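Local coordinates for protein ribokinase (Thermotoga maritima, PDB 1VM7) that probably phosphorylates D-ribose at O-5 with ATP and magnesium, yielding D-ribose 5-phosphate, as a homodimeric kinase of the PfkB carbohydrate kinase family, at residues Asn24-Lys30 and Gly104-Val110; Val72-Asp78 and Ile97-Thr103; Thr245-Lys249 and Ala286-Thr290; Asp169-Ala173 and Glu193-Leu197. All blocks are in the same frame, centred on the assembly; numbering follows the deposited sequence.

Contact 1: Asn24-Lys30 and Gly104-Val110; sequences NIDIVLK and GRAFIEV
Ile27 and Phe107 lie side by side on one face of a parallel strand pair, the isoleucine CD1 reaching CE2 of the ring at 3.7 Å. Ile27 carries CG1 beside its backbone N (chi1 -60°), and chi2 of 154° extends CD1 outward from the sheet, beside that ring. On the other face Val28 CG1 packs 3.6 Å from Val110 CG2, and Ile108 CD1 rests against Asp26 CB. Asn24 swings its amide across the start of the pair: OD1 comes 3.1 Å from Arg105 C and ND2 lies 3.4 Å from Ala106 CB. With an alanine in place of Asn24 the amide is gone, and the backbone at Arg105 and Ala106 is likely to lose its cover, as the predicted ribose site (Asn24, Ile25 and Asp26) would a polar group. Six backbone hydrogen bonds fix the one-to-one register, from Ile25 N to Gly104 O (3.0 Å) through to Val110 N to Leu29 O (3.0 Å). Strands 40-51 and 116-121 flank the pair in a four-stranded sheet, the lid of the PfkB kinases; helix 79-90 meets Ile25, Ile27 and Arg105, while Leu29 and Phe107 pack on Phe107 and Leu29 of the second subunit.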
loop_
_atom_site.group_PDB
_atom_site.type_symbol
_atom_site.label_atom_id
_atom_site.label_comp_id
_atom_site.label_asym_id
_atom_site.label_seq_id
_atom_site.Cartn_x
_atom_site.Cartn_y
_atom_site.Cartn_z
ATOM N N ASN A 24 10.827 7.683 -1.094
ATOM C CA ASN A 24 9.857 6.584 -1.054
ATOM C C ASN A 24 9.037 6.724 0.221
ATOM O O ASN A 24 9.551 7.188 1.260
ATOM C CB ASN A 24 10.666 5.278 -1.025
ATOM C CG ASN A 24 9.821 4.036 -1.137
ATOM O OD1 ASN A 24 9.304 3.693 -2.228
ATOM N ND2 ASN A 24 9.707 3.300 -0.010
ATOM N N ILE A 25 7.775 6.335 0.153
ATOM C CA ILE A 25 6.959 6.106 1.324
ATOM C C ILE A 25 7.011 4.625 1.573
ATOM O O ILE A 25 6.688 3.861 0.669
ATOM C CB ILE A 25 5.485 6.434 1.025
ATOM C CG1 ILE A 25 5.373 7.858 0.489
ATOM C CG2 ILE A 25 4.628 6.267 2.263
ATOM C CD1 ILE A 25 5.899 8.917 1.427
ATOM N N ASP A 26 7.377 4.218 2.791
ATOM C CA ASP A 26 7.325 2.799 3.157
ATOM C C ASP A 26 6.028 2.524 3.890
ATOM O O ASP A 26 5.787 3.077 4.973
ATOM C CB ASP A 26 8.523 2.421 4.013
ATOM C CG ASP A 26 9.801 2.407 3.223
ATOM O OD1 ASP A 26 9.747 2.056 2.049
ATOM O OD2 ASP A 26 10.862 2.706 3.776
ATOM N N ILE A 27 5.207 1.665 3.292
ATOM C CA ILE A 27 3.892 1.329 3.824
ATOM C C ILE A 27 3.981 -0.055 4.442
ATOM O O ILE A 27 4.093 -1.059 3.726
ATOM C CB ILE A 27 2.775 1.416 2.730
ATOM C CG1 ILE A 27 2.696 2.840 2.174
ATOM C CG2 ILE A 27 1.414 1.008 3.284
ATOM C CD1 ILE A 27 2.151 2.898 0.785
ATOM N N VAL A 28 3.961 -0.109 5.786
ATOM C CA VAL A 28 4.217 -1.353 6.470
ATOM C C VAL A 28 2.878 -1.919 6.877
ATOM O O VAL A 28 2.135 -1.307 7.653
ATOM C CB VAL A 28 5.135 -1.174 7.697
ATOM C CG1 VAL A 28 5.366 -2.519 8.400
ATOM C CG2 VAL A 28 6.468 -0.562 7.264
ATOM N N LEU A 29 2.563 -3.084 6.330
ATOM C CA LEU A 29 1.325 -3.758 6.671
ATOM C C LEU A 29 1.679 -4.963 7.558
ATOM O O LEU A 29 2.266 -5.925 7.113
ATOM C CB LEU A 29 0.583 -4.190 5.418
ATOM C CG LEU A 29 0.327 -3.018 4.475
ATOM C CD1 LEU A 29 0.155 -3.500 3.072
ATOM C CD2 LEU A 29 -0.851 -2.206 4.984
ATOM N N LYS A 30 1.306 -4.864 8.818
ATOM C CA LYS A 30 1.514 -5.891 9.812
ATOM C C LYS A 30 0.378 -6.911 9.706
ATOM O O LYS A 30 -0.794 -6.548 9.827
ATOM C CB LYS A 30 1.464 -5.200 11.164
ATOM C CG LYS A 30 2.089 -5.902 12.290
ATOM C CD LYS A 30 2.608 -4.887 13.304
ATOM C CE LYS A 30 4.024 -4.386 12.934
ATOM N NZ LYS A 30 4.086 -3.467 11.769
ATOM N N GLY A 104 6.921 7.631 -5.156
ATOM C CA GLY A 104 7.398 6.256 -5.038
ATOM C C GLY A 104 6.960 5.695 -3.691
ATOM O O GLY A 104 6.887 6.442 -2.660
ATOM N N ARG A 105 6.616 4.420 -3.705
ATOM C CA ARG A 105 6.132 3.731 -2.516
ATOM C C ARG A 105 6.573 2.279 -2.470
ATOM O O ARG A 105 6.877 1.676 -3.499
ATOM C CB ARG A 105 4.634 3.893 -2.372
ATOM C CG ARG A 105 3.734 3.328 -3.420
ATOM C CD ARG A 105 2.398 4.028 -3.314
ATOM N NE ARG A 105 2.584 5.439 -3.592
ATOM C CZ ARG A 105 1.683 6.409 -3.452
ATOM N NH1 ARG A 105 0.445 6.175 -3.039
ATOM N NH2 ARG A 105 2.040 7.647 -3.746
ATOM N N ALA A 106 6.713 1.760 -1.279
ATOM C CA ALA A 106 7.055 0.354 -1.098
ATOM C C ALA A 106 6.007 -0.209 -0.148
ATOM O O ALA A 106 5.667 0.402 0.886
ATOM C CB ALA A 106 8.435 0.195 -0.552
ATOM N N PHE A 107 5.455 -1.349 -0.533
ATOM C CA PHE A 107 4.417 -2.020 0.251
ATOM C C PHE A 107 5.045 -3.225 0.920
ATOM O O PHE A 107 5.403 -4.206 0.247
ATOM C CB PHE A 107 3.294 -2.474 -0.647
ATOM C CG PHE A 107 2.642 -1.356 -1.374
ATOM C CD1 PHE A 107 3.128 -0.937 -2.607
ATOM C CD2 PHE A 107 1.562 -0.697 -0.830
ATOM C CE1 PHE A 107 2.515 0.097 -3.284
ATOM C CE2 PHE A 107 0.934 0.336 -1.534
ATOM C CZ PHE A 107 1.414 0.728 -2.745
ATOM N N ILE A 108 5.186 -3.127 2.237
ATOM C CA ILE A 108 5.988 -4.051 3.006
ATOM C C ILE A 108 5.042 -4.862 3.875
ATOM O O ILE A 108 4.404 -4.336 4.784
ATOM C CB ILE A 108 7.032 -3.320 3.899
ATOM C CG1 ILE A 108 7.917 -2.379 3.074
ATOM C CG2 ILE A 108 7.883 -4.360 4.700
ATOM C CD1 ILE A 108 8.650 -1.322 3.877
ATOM N N GLU A 109 4.931 -6.149 3.581
ATOM C CA GLU A 109 4.075 -7.049 4.374
ATOM C C GLU A 109 4.955 -7.752 5.365
ATOM O O GLU A 109 5.880 -8.406 4.959
ATOM C CB GLU A 109 3.350 -8.037 3.457
ATOM C CG GLU A 109 2.441 -9.036 4.167
ATOM C CD GLU A 109 1.637 -9.938 3.203
ATOM O OE1 GLU A 109 1.758 -9.808 1.956
ATOM O OE2 GLU A 109 0.861 -10.769 3.712
ATOM N N VAL A 110 4.682 -7.570 6.670
ATOM C CA VAL A 110 5.456 -8.141 7.754
ATOM C C VAL A 110 4.582 -9.080 8.586
ATOM O O VAL A 110 3.555 -8.666 9.121
ATOM C CB VAL A 110 6.019 -7.058 8.743
ATOM C CG1 VAL A 110 7.115 -7.644 9.556
ATOM C CG2 VAL A 110 6.575 -5.889 8.030
#

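Contact 2: Val72-Asp78 and Ile97-Thr103; sequences VTCIGND and IRVSLPT
This contact joins the two parallel strands of a beta-alpha-beta unit at the edge of the main sheet, then continues past their ends as a web of loop bonds. Cys74 pairs with Ile97 and Ile75 with Arg98; the backbone bonds run from Ile97 N to Thr73 O, Ile75 N to Ile97 O and Val99 N to Ile75 O, the last 2.8 Å long. On the face of Cys74, its SG sits 4.1 Å from Ile97 CB and also touches Val99 CG1. Beyond the strands, Asp78 grips Thr103: Thr103 N reaches Asp78 OD2 at 3.0 Å on the syn side, 20° out of the carboxylate plane, and Thr103 OG1 also points to Asp78 OD1, at a doubtfully short distance. Thr103 OG1 in turn accepts Gly76 N at 3.1 Å, and this hydroxyl thereby ties both turns together. With Arg98 bent at chi3 (88°), NE points to Gly76 O at 3.3 Å, and Asn77 OD1 lies over one face of the guanidinium, the amide plane turned 46° from it. A water bridges Asn77 N and Leu101 O. Arg98 NH2 goes on to Ser81 and Asp82, and Asp78, the N-cap of helix 79-90, also meets Arg105. That crossover helix covers Ile75 and Thr103, strand 17-20 continues the sheet beyond Val72, and Met46 of the second subunit packs on Pro102.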
loop_
_atom_site.group_PDB
_atom_site.type_symbol
_atom_site.label_atom_id
_atom_site.label_comp_id
_atom_site.label_asym_id
_atom_site.label_seq_id
_atom_site.Cartn_x
_atom_site.Cartn_y
_atom_site.Cartn_z
ATOM N N VAL A 72 18.089 16.736 -4.890
ATOM C CA VAL A 72 17.343 16.627 -6.137
ATOM C C VAL A 72 16.672 15.276 -6.113
ATOM O O VAL A 72 17.322 14.218 -5.976
ATOM C CB VAL A 72 18.212 16.841 -7.402
ATOM C CG1 VAL A 72 17.348 16.777 -8.667
ATOM C CG2 VAL A 72 18.859 18.206 -7.312
ATOM N N THR A 73 15.345 15.328 -6.193
ATOM C CA THR A 73 14.535 14.111 -6.066
ATOM C C THR A 73 13.206 14.357 -6.767
ATOM O O THR A 73 12.751 15.481 -6.864
ATOM C CB THR A 73 14.295 13.663 -4.590
ATOM O OG1 THR A 73 13.592 12.415 -4.564
ATOM C CG2 THR A 73 13.458 14.668 -3.826
ATOM N N CYS A 74 12.609 13.294 -7.285
ATOM C CA CYS A 74 11.314 13.393 -7.901
ATOM C C CYS A 74 10.254 12.811 -6.999
ATOM O O CYS A 74 10.350 11.662 -6.573
ATOM C CB CYS A 74 11.290 12.677 -9.245
ATOM S SG CYS A 74 11.873 13.734 -10.573
ATOM N N ILE A 75 9.220 13.606 -6.734
ATOM C CA ILE A 75 8.086 13.141 -5.964
ATOM C C ILE A 75 6.842 13.495 -6.738
ATOM O O ILE A 75 6.930 14.137 -7.750
ATOM C CB ILE A 75 8.061 13.739 -4.546
ATOM C CG1 ILE A 75 7.986 15.283 -4.596
ATOM C CG2 ILE A 75 9.310 13.280 -3.781
ATOM C CD1 ILE A 75 8.187 15.925 -3.317
ATOM N N GLY A 76 5.692 13.044 -6.268
ATOM C CA GLY A 76 4.446 13.206 -6.999
ATOM C C GLY A 76 3.740 14.495 -6.631
ATOM O O GLY A 76 4.345 15.447 -6.123
ATOM N N ASN A 77 2.443 14.525 -6.889
ATOM C CA ASN A 77 1.594 15.652 -6.467
ATOM C C ASN A 77 0.530 15.206 -5.478
ATOM O O ASN A 77 -0.514 15.841 -5.346
ATOM C CB ASN A 77 0.966 16.352 -7.671
ATOM C CG ASN A 77 1.906 17.335 -8.305
ATOM O OD1 ASN A 77 2.350 18.282 -7.648
ATOM N ND2 ASN A 77 2.232 17.122 -9.595
ATOM N N ASP A 78 0.824 14.134 -4.753
ATOM C CA ASP A 78 -0.159 13.496 -3.916
ATOM C C ASP A 78 0.068 13.835 -2.436
ATOM O O ASP A 78 1.001 14.559 -2.059
ATOM C CB ASP A 78 -0.161 11.983 -4.174
ATOM C CG ASP A 78 1.241 11.380 -4.222
ATOM O OD1 ASP A 78 2.186 11.919 -3.575
ATOM O OD2 ASP A 78 1.361 10.343 -4.888
ATOM N N ILE A 97 11.507 17.907 -7.043
ATOM C CA ILE A 97 10.773 18.160 -8.264
ATOM C C ILE A 97 9.484 17.361 -8.217
ATOM O O ILE A 97 9.530 16.160 -7.991
ATOM C CB ILE A 97 11.576 17.668 -9.481
ATOM C CG1 ILE A 97 12.850 18.485 -9.665
ATOM C CG2 ILE A 97 10.726 17.702 -10.785
ATOM C CD1 ILE A 97 13.836 17.805 -10.618
ATOM N N ARG A 98 8.350 18.013 -8.456
ATOM C CA ARG A 98 7.062 17.334 -8.443
ATOM C C ARG A 98 6.679 16.912 -9.831
ATOM O O ARG A 98 6.869 17.671 -10.753
ATOM C CB ARG A 98 5.990 18.252 -7.878
ATOM C CG ARG A 98 6.389 18.817 -6.531
ATOM C CD ARG A 98 5.241 19.494 -5.863
ATOM N NE ARG A 98 4.474 18.545 -5.086
ATOM C CZ ARG A 98 3.523 18.887 -4.227
ATOM N NH1 ARG A 98 3.188 20.175 -4.051
ATOM N NH2 ARG A 98 2.894 17.933 -3.566
ATOM N N VAL A 99 6.186 15.681 -9.979
ATOM C CA VAL A 99 5.763 15.152 -11.280
ATOM C C VAL A 99 4.392 14.556 -11.096
ATOM O O VAL A 99 3.929 14.426 -9.960
ATOM C CB VAL A 99 6.769 14.111 -11.852
ATOM C CG1 VAL A 99 8.103 14.787 -12.137
ATOM C CG2 VAL A 99 6.991 12.907 -10.890
ATOM N N SER A 100 3.727 14.201 -12.185
ATOM C CA SER A 100 2.350 13.702 -12.105
ATOM C C SER A 100 2.209 12.195 -11.771
ATOM O O SER A 100 1.102 11.694 -11.608
ATOM C CB SER A 100 1.616 13.997 -13.413
ATOM O OG SER A 100 2.157 13.173 -14.417
ATOM N N LEU A 101 3.314 11.468 -11.623
ATOM C CA LEU A 101 3.221 10.078 -11.212
ATOM C C LEU A 101 3.020 10.040 -9.693
ATOM O O LEU A 101 3.323 11.013 -9.006
ATOM C CB LEU A 101 4.474 9.314 -11.607
ATOM C CG LEU A 101 4.722 8.970 -13.086
ATOM C CD1 LEU A 101 5.976 8.102 -13.169
ATOM C CD2 LEU A 101 3.586 8.205 -13.737
ATOM N N PRO A 102 2.489 8.926 -9.157
ATOM C CA PRO A 102 2.459 8.840 -7.700
ATOM C C PRO A 102 3.863 8.853 -7.135
ATOM O O PRO A 102 4.782 8.343 -7.757
ATOM C CB PRO A 102 1.772 7.488 -7.438
ATOM C CG PRO A 102 0.966 7.245 -8.687
ATOM C CD PRO A 102 1.904 7.722 -9.763
ATOM N N THR A 103 4.012 9.441 -5.956
ATOM C CA THR A 103 5.244 9.411 -5.221
ATOM C C THR A 103 5.632 7.946 -5.092
ATOM O O THR A 103 4.763 7.110 -4.927
ATOM C CB THR A 103 5.051 10.049 -3.789
ATOM O OG1 THR A 103 4.608 11.412 -3.906
ATOM C CG2 THR A 103 6.341 9.999 -2.970
HETATM O O HOH W 1 1.371 12.508 -7.951
HETATM O O HOH W 2 3.606 18.514 -11.217
#

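Contact 3: Thr245-Lys249 and Ala286-Thr290; sequences TFKVK and AISVT
Val248 holds CG1 beside its backbone N (chi1 -73°), which turns CG2 down onto the last turn of helix 274-288. There CG2 meets Ala286 O at 3.4 Å and Val289 CG2 at 3.7 Å, the two valine side chains crossing at about a right angle. Thr290 is turned the other way about its first torsion: at chi1 76° its OG1 faces back to the helix, and CG2 comes 3.7 Å from Val248 CB. The hydroxyl is thus spent within its own segment, giving its hydrogen to Ile287 O at 2.6 Å, in the carbonyl plane on a lone pair. Thr290 N reaches the same oxygen at 3.1 Å, so one carbonyl near the helix end takes two donors from a single residue. Earlier in the loop, Phe246 CB approaches Ala286 CB at 4.2 Å, and that methyl lies at the edge of the phenyl ring. Phe307 of helix 301-309 meets the Phe246 ring with planes about 70° apart, and also touches Val248. Backbone bonds from Val289 to Val251 and Asp252 tie the helix end to the chain following the loop. Ser288, Asp252 and Arg291 belong to the predicted potassium site, on whose border this contact lies. Between the segments no hydrogen bond forms: loop 245-249 is held to the helix end mainly by apolar contact and fit, while the polar bonds of Thr290 shape the helix end itself.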
loop_
_atom_site.group_PDB
_atom_site.type_symbol
_atom_site.label_atom_id
_atom_site.label_comp_id
_atom_site.label_asym_id
_atom_site.label_seq_id
_atom_site.Cartn_x
_atom_site.Cartn_y
_atom_site.Cartn_z
ATOM N N THR A 245 33.834 -0.632 14.694
ATOM C CA THR A 245 32.681 0.170 15.006
ATOM C C THR A 245 32.511 0.157 16.500
ATOM O O THR A 245 33.283 -0.471 17.233
ATOM C CB THR A 245 31.373 -0.342 14.287
ATOM N N PHE A 246 31.499 0.881 16.944
ATOM C CA PHE A 246 31.268 1.082 18.344
ATOM C C PHE A 246 30.290 0.020 18.788
ATOM O O PHE A 246 29.296 -0.231 18.104
ATOM C CB PHE A 246 30.807 2.518 18.508
ATOM C CG PHE A 246 31.848 3.515 18.030
ATOM C CD1 PHE A 246 33.143 3.485 18.549
ATOM C CD2 PHE A 246 31.560 4.443 17.058
ATOM C CE1 PHE A 246 34.112 4.399 18.109
ATOM C CE2 PHE A 246 32.516 5.352 16.619
ATOM C CZ PHE A 246 33.775 5.339 17.137
ATOM N N LYS A 247 30.620 -0.658 19.883
ATOM C CA LYS A 247 29.784 -1.727 20.400
ATOM C C LYS A 247 28.565 -1.042 21.008
ATOM O O LYS A 247 28.667 -0.377 22.046
ATOM C CB LYS A 247 30.548 -2.585 21.421
ATOM N N VAL A 248 27.438 -1.167 20.312
ATOM C CA VAL A 248 26.151 -0.684 20.777
ATOM C C VAL A 248 25.180 -1.872 20.766
ATOM O O VAL A 248 25.412 -2.857 20.062
ATOM C CB VAL A 248 25.645 0.492 19.883
ATOM C CG1 VAL A 248 26.446 1.746 20.158
ATOM C CG2 VAL A 248 25.733 0.151 18.399
ATOM N N LYS A 249 24.109 -1.791 21.548
ATOM C CA LYS A 249 23.042 -2.769 21.435
ATOM C C LYS A 249 22.152 -2.384 20.261
ATOM O O LYS A 249 21.288 -1.517 20.405
ATOM C CB LYS A 249 22.232 -2.814 22.730
ATOM C CG LYS A 249 21.544 -4.140 22.961
ATOM C CD LYS A 249 22.528 -5.229 23.406
ATOM C CE LYS A 249 22.763 -5.210 24.911
ATOM N NZ LYS A 249 23.470 -3.990 25.376
ATOM N N ALA A 286 26.165 4.120 14.212
ATOM C CA ALA A 286 26.098 3.302 15.405
ATOM C C ALA A 286 24.958 3.740 16.333
ATOM O O ALA A 286 24.385 2.934 17.066
ATOM C CB ALA A 286 27.424 3.407 16.169
ATOM N N ILE A 287 24.698 5.037 16.379
ATOM C CA ILE A 287 23.586 5.551 17.189
ATOM C C ILE A 287 22.273 5.185 16.508
ATOM O O ILE A 287 21.313 4.796 17.175
ATOM C CB ILE A 287 23.608 7.095 17.378
ATOM C CG1 ILE A 287 24.868 7.565 18.103
ATOM C CG2 ILE A 287 22.356 7.572 18.147
ATOM C CD1 ILE A 287 25.089 9.070 18.034
ATOM N N SER A 288 22.235 5.303 15.185
ATOM C CA SER A 288 21.016 4.974 14.447
ATOM C C SER A 288 20.569 3.511 14.668
ATOM O O SER A 288 19.391 3.271 14.846
ATOM C CB SER A 288 21.186 5.301 12.978
ATOM O OG SER A 288 22.065 4.387 12.374
ATOM N N VAL A 289 21.497 2.549 14.717
ATOM C CA VAL A 289 21.104 1.128 14.804
ATOM C C VAL A 289 20.501 0.792 16.159
ATOM O O VAL A 289 19.889 -0.250 16.364
ATOM C CB VAL A 289 22.248 0.209 14.473
ATOM C CG1 VAL A 289 22.695 0.465 13.049
ATOM C CG2 VAL A 289 23.392 0.356 15.480
ATOM N N THR A 290 20.626 1.732 17.078
ATOM C CA THR A 290 19.991 1.607 18.383
ATOM C C THR A 290 18.577 2.143 18.386
ATOM O O THR A 290 17.951 2.173 19.429
ATOM C CB THR A 290 20.824 2.314 19.536
ATOM O OG1 THR A 290 20.671 3.735 19.489
ATOM C CG2 THR A 290 22.312 1.993 19.432
#

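Contact 4: Asp169-Ala173 and Glu193-Leu197; sequences DPAPA and EIEAL
Asp169 OD1 is gripped by a water at 2.6 Å, by Lys226 NZ in a salt bridge and by the hydroxyl of Thr188. The same water donates to Glu193 OE1, also at 2.6 Å, and so spans two carboxylate oxygens that stand 4.3 Å apart. Its two hydrogens, together with the Lys226 ammonium, are likely to soften the repulsion between these like charges. Glu193 reaches the loop because its chain is extended beyond CG (chi2 161°), which carries the carboxylate past Pro170 O and puts OE2 3.1 Å from Ala171 CB. Replacing Glu193 by an alanine would probably leave the bridging water without its second acceptor and open a gap beside Pro170 and Ala171. The loop follows strand 165-168 in the main sheet of the ribokinase fold, and it is folded tightly: Pro170 centres an inverse gamma turn, closed by Ala171 N on Asp169 O at 2.7 Å, and a cis peptide precedes Pro172. Below the carboxylate the contact turns apolar. Leu197 CD1 presses on Pro170 CG at 3.7 Å, the two side chains crossing at about a right angle, and CD2 reaches Ala173 CB at 4.2 Å. Ala173 CB also meets Ala196 CB, one helical turn beyond Glu193, at 4.1 Å. Asn190, in the predicted ATP site with Lys226, bonds through OD1 to Glu193 N, while Phe215 of helix 208-217 packs on Leu197.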
loop_
_atom_site.group_PDB
_atom_site.type_symbol
_atom_site.label_atom_id
_atom_site.label_comp_id
_atom_site.label_asym_id
_atom_site.label_seq_id
_atom_site.Cartn_x
_atom_site.Cartn_y
_atom_site.Cartn_z
ATOM N N ASP A 169 26.731 5.222 -3.574
ATOM C CA ASP A 169 26.292 4.102 -2.776
ATOM C C ASP A 169 25.623 3.117 -3.744
ATOM O O ASP A 169 24.535 3.376 -4.297
ATOM C CB ASP A 169 25.323 4.616 -1.725
ATOM C CG ASP A 169 25.050 3.631 -0.614
ATOM O OD1 ASP A 169 25.883 2.700 -0.422
ATOM O OD2 ASP A 169 24.001 3.843 0.088
ATOM N N PRO A 170 26.286 1.989 -4.008
ATOM C CA PRO A 170 25.801 1.111 -5.066
ATOM C C PRO A 170 24.632 0.246 -4.558
ATOM O O PRO A 170 24.714 -0.969 -4.517
ATOM C CB PRO A 170 27.046 0.294 -5.418
ATOM C CG PRO A 170 27.772 0.168 -4.066
ATOM C CD PRO A 170 27.502 1.457 -3.353
ATOM N N ALA A 171 23.529 0.900 -4.201
ATOM C CA ALA A 171 22.431 0.246 -3.508
ATOM C C ALA A 171 21.097 0.528 -4.228
ATOM O O ALA A 171 20.708 1.679 -4.373
ATOM C CB ALA A 171 22.391 0.742 -2.086
ATOM N N PRO A 172 20.424 -0.506 -4.754
ATOM C CA PRO A 172 20.900 -1.883 -4.914
ATOM C C PRO A 172 22.025 -1.966 -5.915
ATOM O O PRO A 172 22.192 -1.071 -6.735
ATOM C CB PRO A 172 19.685 -2.620 -5.511
ATOM C CG PRO A 172 18.853 -1.537 -6.144
ATOM C CD PRO A 172 19.041 -0.356 -5.249
ATOM N N ALA A 173 22.729 -3.083 -5.895
ATOM C CA ALA A 173 23.895 -3.265 -6.719
ATOM C C ALA A 173 23.535 -3.603 -8.154
ATOM O O ALA A 173 24.386 -3.549 -9.034
ATOM C CB ALA A 173 24.761 -4.352 -6.161
ATOM N N GLU A 193 26.676 -6.055 -1.301
ATOM C CA GLU A 193 26.888 -5.310 -2.522
ATOM C C GLU A 193 28.264 -5.505 -3.144
ATOM O O GLU A 193 28.374 -5.725 -4.348
ATOM C CB GLU A 193 26.612 -3.851 -2.313
ATOM C CG GLU A 193 25.122 -3.602 -2.061
ATOM C CD GLU A 193 24.855 -2.276 -1.406
ATOM O OE1 GLU A 193 25.818 -1.607 -1.006
ATOM O OE2 GLU A 193 23.667 -1.916 -1.291
ATOM N N ILE A 194 29.319 -5.453 -2.340
ATOM C CA ILE A 194 30.636 -5.567 -2.913
ATOM C C ILE A 194 30.812 -6.966 -3.556
ATOM O O ILE A 194 31.488 -7.100 -4.582
ATOM C CB ILE A 194 31.783 -5.179 -1.942
ATOM C CG1 ILE A 194 33.036 -4.831 -2.772
ATOM C CG2 ILE A 194 32.066 -6.286 -0.945
ATOM C CD1 ILE A 194 34.193 -4.192 -2.011
ATOM N N GLU A 195 30.162 -7.974 -2.967
ATOM C CA GLU A 195 30.143 -9.321 -3.495
ATOM C C GLU A 195 29.508 -9.355 -4.876
ATOM O O GLU A 195 30.108 -9.875 -5.845
ATOM C CB GLU A 195 29.364 -10.260 -2.572
ATOM C CG GLU A 195 30.191 -10.819 -1.430
ATOM C CD GLU A 195 29.409 -11.770 -0.510
ATOM O OE1 GLU A 195 29.267 -12.975 -0.877
ATOM O OE2 GLU A 195 28.973 -11.311 0.583
ATOM N N ALA A 196 28.280 -8.851 -4.948
ATOM C CA ALA A 196 27.548 -8.817 -6.194
ATOM C C ALA A 196 28.351 -8.042 -7.255
ATOM O O ALA A 196 28.564 -8.514 -8.376
ATOM C CB ALA A 196 26.216 -8.200 -6.005
ATOM N N LEU A 197 28.811 -6.861 -6.875
ATOM C CA LEU A 197 29.607 -6.015 -7.764
ATOM C C LEU A 197 30.860 -6.728 -8.261
ATOM O O LEU A 197 31.208 -6.625 -9.450
ATOM C CB LEU A 197 30.051 -4.731 -7.070
ATOM C CG LEU A 197 28.973 -3.697 -6.733
ATOM C CD1 LEU A 197 29.567 -2.556 -5.912
ATOM C CD2 LEU A 197 28.337 -3.161 -8.011
HETATM O O HOH W 3 25.113 0.377 0.504
#

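Contacts 1 and 2 are both parallel strand pairings, one in the four-stranded sheet and the other at the edge of the main sheet, and they touch through the salt bridge from Arg105 NH2 to Asp78 OD2. Both also reach the second subunit, which contacts 3 and 4 do not. In those two, a loop lies on a helix without any direct hydrogen bond between segments. Contacts 1, 2 and 4 are partly buried, while contact 3 lies at the surface. Backbone pairing carries contact 1; contact 2 adds side-chain and water bonds where its strands end; contacts 3 and 4 rest on side-chain fit, with a water between acids in contact 4. Contacts 2 and 3 lie on opposite sides of the chain's centre.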